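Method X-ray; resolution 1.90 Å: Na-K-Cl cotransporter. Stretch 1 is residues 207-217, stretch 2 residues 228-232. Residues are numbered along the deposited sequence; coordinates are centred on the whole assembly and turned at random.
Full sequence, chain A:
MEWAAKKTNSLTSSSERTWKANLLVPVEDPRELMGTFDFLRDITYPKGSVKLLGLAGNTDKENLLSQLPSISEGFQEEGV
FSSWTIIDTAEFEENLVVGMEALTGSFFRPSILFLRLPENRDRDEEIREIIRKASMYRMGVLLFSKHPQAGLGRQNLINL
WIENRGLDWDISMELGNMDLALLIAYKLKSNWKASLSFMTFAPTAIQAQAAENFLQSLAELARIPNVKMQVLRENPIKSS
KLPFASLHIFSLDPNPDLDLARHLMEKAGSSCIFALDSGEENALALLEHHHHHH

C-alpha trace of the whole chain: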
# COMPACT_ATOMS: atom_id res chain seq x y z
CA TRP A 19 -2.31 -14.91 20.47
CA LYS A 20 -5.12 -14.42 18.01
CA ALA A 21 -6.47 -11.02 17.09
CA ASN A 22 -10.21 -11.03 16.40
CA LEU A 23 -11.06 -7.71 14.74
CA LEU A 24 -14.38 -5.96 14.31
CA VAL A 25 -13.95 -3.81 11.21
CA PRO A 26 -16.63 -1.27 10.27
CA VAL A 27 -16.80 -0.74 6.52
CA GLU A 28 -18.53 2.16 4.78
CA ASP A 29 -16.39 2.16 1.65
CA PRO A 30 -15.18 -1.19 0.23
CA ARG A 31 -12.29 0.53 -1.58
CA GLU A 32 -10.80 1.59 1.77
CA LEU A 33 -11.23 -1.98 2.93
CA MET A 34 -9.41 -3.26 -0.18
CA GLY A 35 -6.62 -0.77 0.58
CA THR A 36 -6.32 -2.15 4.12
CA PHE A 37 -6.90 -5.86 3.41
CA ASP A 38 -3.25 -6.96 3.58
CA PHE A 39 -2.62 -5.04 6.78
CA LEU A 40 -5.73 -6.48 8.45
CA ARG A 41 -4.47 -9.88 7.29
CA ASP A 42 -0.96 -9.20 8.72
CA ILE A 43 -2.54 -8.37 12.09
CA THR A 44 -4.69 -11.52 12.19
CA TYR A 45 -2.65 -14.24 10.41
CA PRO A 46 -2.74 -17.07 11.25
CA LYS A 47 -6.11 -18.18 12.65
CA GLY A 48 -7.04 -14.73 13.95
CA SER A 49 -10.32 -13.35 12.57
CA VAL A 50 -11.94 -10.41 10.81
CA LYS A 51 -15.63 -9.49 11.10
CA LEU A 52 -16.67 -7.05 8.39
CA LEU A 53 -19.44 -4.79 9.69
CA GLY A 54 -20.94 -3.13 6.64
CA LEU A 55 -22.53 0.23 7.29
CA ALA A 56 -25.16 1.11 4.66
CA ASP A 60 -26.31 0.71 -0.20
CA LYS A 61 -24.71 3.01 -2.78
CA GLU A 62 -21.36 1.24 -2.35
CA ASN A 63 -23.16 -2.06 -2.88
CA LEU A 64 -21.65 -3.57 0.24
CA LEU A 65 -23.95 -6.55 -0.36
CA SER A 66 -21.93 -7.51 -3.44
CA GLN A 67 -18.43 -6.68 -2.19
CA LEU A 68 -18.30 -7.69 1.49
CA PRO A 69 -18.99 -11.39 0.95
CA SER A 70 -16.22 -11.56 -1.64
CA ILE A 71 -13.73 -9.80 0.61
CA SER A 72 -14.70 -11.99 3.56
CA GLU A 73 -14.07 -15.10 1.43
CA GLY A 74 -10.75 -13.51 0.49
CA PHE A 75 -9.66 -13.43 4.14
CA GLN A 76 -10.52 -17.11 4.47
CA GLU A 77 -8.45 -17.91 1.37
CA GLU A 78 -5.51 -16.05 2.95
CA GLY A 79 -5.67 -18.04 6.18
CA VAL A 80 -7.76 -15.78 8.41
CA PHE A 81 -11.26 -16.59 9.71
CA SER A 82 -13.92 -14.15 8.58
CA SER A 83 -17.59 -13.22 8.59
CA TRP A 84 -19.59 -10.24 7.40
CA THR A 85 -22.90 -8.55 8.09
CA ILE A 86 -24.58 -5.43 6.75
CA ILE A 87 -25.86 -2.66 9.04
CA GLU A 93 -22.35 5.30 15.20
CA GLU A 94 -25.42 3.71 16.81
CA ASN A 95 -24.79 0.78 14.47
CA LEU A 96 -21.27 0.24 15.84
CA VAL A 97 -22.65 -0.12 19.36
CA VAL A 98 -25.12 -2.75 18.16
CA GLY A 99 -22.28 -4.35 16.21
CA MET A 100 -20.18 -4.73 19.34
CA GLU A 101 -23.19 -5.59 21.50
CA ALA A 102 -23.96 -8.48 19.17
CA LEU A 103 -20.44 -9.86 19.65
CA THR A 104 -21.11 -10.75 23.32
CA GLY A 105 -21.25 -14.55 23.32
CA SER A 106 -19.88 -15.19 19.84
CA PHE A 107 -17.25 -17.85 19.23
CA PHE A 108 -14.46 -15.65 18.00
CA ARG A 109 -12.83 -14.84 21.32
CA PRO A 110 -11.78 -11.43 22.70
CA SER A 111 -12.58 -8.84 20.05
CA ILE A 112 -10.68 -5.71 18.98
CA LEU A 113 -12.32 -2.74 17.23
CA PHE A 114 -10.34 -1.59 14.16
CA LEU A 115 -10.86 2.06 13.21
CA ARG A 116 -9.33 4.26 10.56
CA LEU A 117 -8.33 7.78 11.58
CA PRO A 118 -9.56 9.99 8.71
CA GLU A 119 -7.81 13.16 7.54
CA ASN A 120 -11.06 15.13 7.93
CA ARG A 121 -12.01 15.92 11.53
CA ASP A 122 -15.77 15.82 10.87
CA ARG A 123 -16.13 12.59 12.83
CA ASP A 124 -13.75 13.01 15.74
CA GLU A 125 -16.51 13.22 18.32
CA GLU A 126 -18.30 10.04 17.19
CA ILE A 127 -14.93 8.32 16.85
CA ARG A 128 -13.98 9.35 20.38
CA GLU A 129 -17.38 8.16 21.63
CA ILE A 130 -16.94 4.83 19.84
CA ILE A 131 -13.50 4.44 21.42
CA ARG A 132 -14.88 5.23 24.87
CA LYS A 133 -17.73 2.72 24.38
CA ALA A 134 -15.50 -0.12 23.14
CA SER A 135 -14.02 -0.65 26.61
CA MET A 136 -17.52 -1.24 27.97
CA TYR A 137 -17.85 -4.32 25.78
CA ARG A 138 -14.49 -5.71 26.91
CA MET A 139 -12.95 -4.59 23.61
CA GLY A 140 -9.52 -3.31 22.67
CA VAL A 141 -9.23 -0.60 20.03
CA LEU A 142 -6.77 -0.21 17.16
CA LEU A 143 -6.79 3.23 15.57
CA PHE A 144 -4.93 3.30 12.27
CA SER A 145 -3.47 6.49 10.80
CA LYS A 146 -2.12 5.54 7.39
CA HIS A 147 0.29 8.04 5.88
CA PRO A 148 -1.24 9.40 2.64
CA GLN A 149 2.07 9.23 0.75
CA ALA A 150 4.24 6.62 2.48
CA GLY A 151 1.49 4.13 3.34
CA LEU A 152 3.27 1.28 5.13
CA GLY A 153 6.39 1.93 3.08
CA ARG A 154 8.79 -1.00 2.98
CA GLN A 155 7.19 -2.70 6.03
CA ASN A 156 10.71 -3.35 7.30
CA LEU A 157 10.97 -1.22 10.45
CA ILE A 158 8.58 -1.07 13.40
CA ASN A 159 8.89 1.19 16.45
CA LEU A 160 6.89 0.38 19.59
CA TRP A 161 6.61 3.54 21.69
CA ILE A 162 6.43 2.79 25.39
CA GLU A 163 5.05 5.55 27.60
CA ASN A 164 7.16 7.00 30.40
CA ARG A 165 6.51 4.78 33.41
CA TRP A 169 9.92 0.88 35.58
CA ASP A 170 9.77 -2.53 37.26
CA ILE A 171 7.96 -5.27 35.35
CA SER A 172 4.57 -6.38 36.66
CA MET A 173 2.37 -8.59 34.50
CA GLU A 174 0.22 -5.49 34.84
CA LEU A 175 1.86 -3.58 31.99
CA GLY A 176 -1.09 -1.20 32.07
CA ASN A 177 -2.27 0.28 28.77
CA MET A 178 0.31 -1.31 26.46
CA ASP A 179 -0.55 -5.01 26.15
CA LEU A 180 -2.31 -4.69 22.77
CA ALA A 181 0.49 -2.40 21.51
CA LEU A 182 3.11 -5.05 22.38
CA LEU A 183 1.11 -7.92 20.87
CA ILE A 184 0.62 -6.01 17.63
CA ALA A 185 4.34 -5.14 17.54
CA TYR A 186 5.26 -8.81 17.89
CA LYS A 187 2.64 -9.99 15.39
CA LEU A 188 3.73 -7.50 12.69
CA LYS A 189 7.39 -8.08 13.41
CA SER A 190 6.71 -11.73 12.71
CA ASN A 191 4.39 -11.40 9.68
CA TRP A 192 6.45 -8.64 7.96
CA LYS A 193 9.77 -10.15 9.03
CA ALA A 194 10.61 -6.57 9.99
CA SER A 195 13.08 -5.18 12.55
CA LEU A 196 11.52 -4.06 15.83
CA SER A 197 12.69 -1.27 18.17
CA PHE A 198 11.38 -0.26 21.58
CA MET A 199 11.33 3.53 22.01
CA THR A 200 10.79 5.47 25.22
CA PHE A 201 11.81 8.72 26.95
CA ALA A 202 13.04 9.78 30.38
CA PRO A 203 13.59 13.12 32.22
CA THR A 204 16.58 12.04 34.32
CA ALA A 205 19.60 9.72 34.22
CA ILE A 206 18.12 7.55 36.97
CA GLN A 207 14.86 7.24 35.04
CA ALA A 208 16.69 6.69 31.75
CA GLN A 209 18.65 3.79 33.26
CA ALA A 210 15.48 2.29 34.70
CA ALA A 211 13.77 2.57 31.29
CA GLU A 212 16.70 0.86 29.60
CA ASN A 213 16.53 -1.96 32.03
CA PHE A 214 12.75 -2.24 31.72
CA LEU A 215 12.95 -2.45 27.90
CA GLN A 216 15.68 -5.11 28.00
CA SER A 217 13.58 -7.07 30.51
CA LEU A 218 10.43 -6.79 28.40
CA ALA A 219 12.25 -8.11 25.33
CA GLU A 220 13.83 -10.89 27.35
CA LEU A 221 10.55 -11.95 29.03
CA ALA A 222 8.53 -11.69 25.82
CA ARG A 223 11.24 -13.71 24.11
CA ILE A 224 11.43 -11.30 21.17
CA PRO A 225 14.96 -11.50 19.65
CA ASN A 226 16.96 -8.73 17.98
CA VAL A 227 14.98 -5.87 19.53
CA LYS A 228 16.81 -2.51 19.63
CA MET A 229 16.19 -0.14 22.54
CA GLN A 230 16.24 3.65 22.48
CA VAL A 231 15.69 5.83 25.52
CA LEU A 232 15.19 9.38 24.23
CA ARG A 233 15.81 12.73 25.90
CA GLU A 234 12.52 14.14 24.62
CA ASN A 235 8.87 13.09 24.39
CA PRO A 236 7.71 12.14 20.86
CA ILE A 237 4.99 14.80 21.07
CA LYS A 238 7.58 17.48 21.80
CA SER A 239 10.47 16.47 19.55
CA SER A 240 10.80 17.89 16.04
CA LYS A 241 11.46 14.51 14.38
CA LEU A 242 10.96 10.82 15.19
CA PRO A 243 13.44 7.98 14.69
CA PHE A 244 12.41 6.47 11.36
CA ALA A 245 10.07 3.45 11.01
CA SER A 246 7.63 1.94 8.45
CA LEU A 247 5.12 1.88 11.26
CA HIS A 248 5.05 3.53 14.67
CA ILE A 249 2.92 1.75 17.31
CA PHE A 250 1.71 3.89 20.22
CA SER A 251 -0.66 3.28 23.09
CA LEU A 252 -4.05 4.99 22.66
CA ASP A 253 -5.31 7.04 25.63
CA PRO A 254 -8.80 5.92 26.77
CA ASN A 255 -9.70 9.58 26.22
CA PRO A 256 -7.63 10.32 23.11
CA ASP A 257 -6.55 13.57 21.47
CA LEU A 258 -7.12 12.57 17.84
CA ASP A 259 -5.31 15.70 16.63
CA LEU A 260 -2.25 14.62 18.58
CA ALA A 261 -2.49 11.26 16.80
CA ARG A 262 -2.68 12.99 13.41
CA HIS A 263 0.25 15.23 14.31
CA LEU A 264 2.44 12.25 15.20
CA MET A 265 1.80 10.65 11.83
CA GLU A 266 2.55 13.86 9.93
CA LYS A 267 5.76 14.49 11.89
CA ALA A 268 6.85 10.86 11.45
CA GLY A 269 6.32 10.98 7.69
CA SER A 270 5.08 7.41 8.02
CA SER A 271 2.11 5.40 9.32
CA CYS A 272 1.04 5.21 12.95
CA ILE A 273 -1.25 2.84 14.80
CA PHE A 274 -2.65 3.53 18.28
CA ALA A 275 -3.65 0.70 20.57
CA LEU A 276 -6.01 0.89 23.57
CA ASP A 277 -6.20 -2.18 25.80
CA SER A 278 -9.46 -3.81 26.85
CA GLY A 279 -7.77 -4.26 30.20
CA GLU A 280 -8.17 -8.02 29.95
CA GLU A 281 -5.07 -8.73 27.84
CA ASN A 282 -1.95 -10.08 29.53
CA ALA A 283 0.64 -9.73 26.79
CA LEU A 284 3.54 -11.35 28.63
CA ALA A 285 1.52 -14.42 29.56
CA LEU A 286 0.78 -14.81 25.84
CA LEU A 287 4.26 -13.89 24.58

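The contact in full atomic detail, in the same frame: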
# COMPACT_ATOMS: atom_id res chain seq x y z
N GLN A 207 16.01 7.75 35.76
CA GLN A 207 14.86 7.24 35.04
C GLN A 207 15.26 6.62 33.70
O GLN A 207 14.68 5.62 33.28
CB GLN A 207 13.79 8.32 34.83
CG GLN A 207 13.12 8.76 36.12
CD GLN A 207 11.93 9.66 35.88
OE1 GLN A 207 11.09 9.38 35.02
NE2 GLN A 207 11.84 10.74 36.64
N ALA A 208 16.24 7.22 33.04
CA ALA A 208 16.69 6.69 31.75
C ALA A 208 17.26 5.29 31.92
O ALA A 208 16.96 4.39 31.14
CB ALA A 208 17.71 7.64 31.08
N GLN A 209 18.09 5.10 32.95
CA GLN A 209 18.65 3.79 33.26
C GLN A 209 17.54 2.78 33.55
O GLN A 209 17.57 1.66 33.07
CB GLN A 209 19.59 3.86 34.47
CG GLN A 209 20.20 2.51 34.83
CD GLN A 209 21.20 2.04 33.79
OE1 GLN A 209 22.35 2.49 33.78
NE2 GLN A 209 20.78 1.13 32.91
N ALA A 210 16.58 3.18 34.37
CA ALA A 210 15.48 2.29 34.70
C ALA A 210 14.67 1.90 33.45
O ALA A 210 14.20 0.77 33.34
CB ALA A 210 14.58 2.91 35.77
N ALA A 211 14.53 2.83 32.51
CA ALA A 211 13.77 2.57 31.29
C ALA A 211 14.54 1.61 30.40
O ALA A 211 13.96 0.72 29.78
CB ALA A 211 13.48 3.88 30.55
N GLU A 212 15.85 1.79 30.32
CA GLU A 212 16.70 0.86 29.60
C GLU A 212 16.56 -0.56 30.16
O GLU A 212 16.44 -1.52 29.40
CB GLU A 212 18.17 1.30 29.70
CG GLU A 212 19.13 0.43 28.91
CD GLU A 212 19.00 0.64 27.41
OE1 GLU A 212 18.75 1.80 26.99
OE2 GLU A 212 19.16 -0.33 26.64
N ASN A 213 16.59 -0.71 31.42
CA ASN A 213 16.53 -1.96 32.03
C ASN A 213 15.14 -2.57 31.83
O ASN A 213 15.06 -3.59 31.66
CB ASN A 213 16.92 -1.95 33.51
CG ASN A 213 18.41 -1.60 33.76
OD1 ASN A 213 19.24 -1.75 33.03
ND2 ASN A 213 18.62 -1.22 34.83
N PHE A 214 14.11 -1.77 31.95
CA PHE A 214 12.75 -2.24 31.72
C PHE A 214 12.58 -2.77 30.30
O PHE A 214 12.05 -3.86 30.12
CB PHE A 214 11.76 -1.11 32.02
CG PHE A 214 10.35 -1.43 31.63
CD1 PHE A 214 9.53 -2.16 32.49
CD2 PHE A 214 9.85 -1.01 30.42
CE1 PHE A 214 8.23 -2.46 32.13
CE2 PHE A 214 8.52 -1.32 30.06
CZ PHE A 214 7.73 -2.04 30.92
N LEU A 215 13.04 -2.02 29.30
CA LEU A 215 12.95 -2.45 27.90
C LEU A 215 13.71 -3.75 27.62
O LEU A 215 13.21 -4.63 26.91
CB LEU A 215 13.42 -1.35 26.96
CG LEU A 215 12.63 -0.04 27.05
CD1 LEU A 215 13.06 0.93 25.95
CD2 LEU A 215 11.13 -0.29 26.99
N GLN A 216 14.92 -3.87 28.16
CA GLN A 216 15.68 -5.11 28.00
C GLN A 216 14.93 -6.28 28.65
O GLN A 216 14.92 -7.40 28.14
CB GLN A 216 17.09 -4.99 28.58
CG GLN A 216 18.02 -4.01 27.83
CD GLN A 216 18.56 -4.56 26.52
OE1 GLN A 216 18.03 -5.53 25.97
NE2 GLN A 216 19.63 -3.94 26.01
N SER A 217 14.31 -6.02 29.80
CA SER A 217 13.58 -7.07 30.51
C SER A 217 12.33 -7.51 29.75
O SER A 217 12.01 -8.70 29.71
CB SER A 217 13.20 -6.62 31.92
OG SER A 217 14.37 -6.42 32.68
N LYS A 228 15.92 -3.63 19.29
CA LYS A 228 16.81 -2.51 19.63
C LYS A 228 16.08 -1.53 20.54
O LYS A 228 14.91 -1.24 20.32
CB LYS A 228 17.27 -1.78 18.36
CG LYS A 228 18.16 -2.62 17.46
CD LYS A 228 18.70 -1.81 16.30
CE LYS A 228 19.62 -2.64 15.41
NZ LYS A 228 19.99 -1.92 14.15
N MET A 229 16.78 -1.04 21.55
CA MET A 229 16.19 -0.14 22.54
C MET A 229 16.72 1.27 22.38
O MET A 229 17.92 1.47 22.22
CB MET A 229 16.53 -0.62 23.96
CG MET A 229 16.43 -2.11 24.17
SD MET A 229 14.77 -2.68 23.73
CE MET A 229 15.00 -4.44 24.00
N GLN A 230 15.82 2.25 22.41
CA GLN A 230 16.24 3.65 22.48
C GLN A 230 15.52 4.34 23.62
O GLN A 230 14.30 4.31 23.71
CB GLN A 230 15.91 4.39 21.18
CG GLN A 230 16.85 4.10 20.04
CD GLN A 230 16.64 5.04 18.86
OE1 GLN A 230 16.46 6.25 19.04
NE2 GLN A 230 16.68 4.50 17.65
N VAL A 231 16.28 4.97 24.51
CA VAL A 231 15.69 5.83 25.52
C VAL A 231 16.03 7.26 25.13
O VAL A 231 17.20 7.66 25.15
CB VAL A 231 16.23 5.50 26.93
CG1 VAL A 231 15.63 6.45 27.95
CG2 VAL A 231 15.93 4.06 27.31
N LEU A 232 15.01 8.03 24.77
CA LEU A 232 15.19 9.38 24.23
C LEU A 232 15.17 10.45 25.31
O LEU A 232 14.61 10.26 26.40
CB LEU A 232 14.11 9.69 23.18
CG LEU A 232 14.08 8.79 21.95
CD1 LEU A 232 12.95 9.19 21.01
CD2 LEU A 232 15.43 8.82 21.22
O HOH W 1 19.47 2.40 24.40

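How do the two backbones lie against each other? Helix 207-217 runs nearly antiparallel to strand 228-232, at 159° between their N-to-C directions, with the axes 8.5 Å apart at closest approach. No hydrogen bond passes directly between them. The helix satisfies its own backbone, as in Leu215 N to Ala211 O at 2.9 Å, and the contact is made mostly by side chains. Strand alternation turns Met229 and Val231 toward the helix and Gln230 away.

What does Val231 meet? With chi1 at 178° (t), Val231 CG1 lies 3.9 Å from Ala208 CB and 4.2 Å from Ala211 CB, while Val231 CG2 lies 4.1 Å from Ala211 CB, so CG1 touches both alanines. The alanines, three residues apart and thus almost a turn, offer only a methyl each. Ala208 CA and Val231 CA are 6.4 Å apart, a spacing similar to the 6.7 Å between Leu215 CA and Met229 CA.

Why is Met229 bent? Its chi1 of -42° and chi2 of -57° (both m) fold the chain so that SD sits 3.7 Å from Leu215 CB, while chi3 at 178° (t) extends the methyl onward. CE ends 3.4 Å from Leu215 O and 3.8 Å from Gln216 OE1, close contacts of a methyl with oxygen. Gln216 starts sideways, but chi1 and chi2, both m, bring its end nearer the strand. Leu215, in the m,t rotamer, points toward the strand, and its CD1 comes 4.5 Å from Val231 CG2.

How does a charged residue fit at this apolar contact? Glu212 leaves the helix sideways, and chi1 at -177° (t) with chi2 at 73° (p) carries its carboxylate to the strand, OE1 lying 3.6 Å from Val231 CG2. Polar compensation comes from water 1, which donates to Glu212 OE1 and to Met229 O, each at 2.8 Å from the water O, bridging side chain and strand backbone.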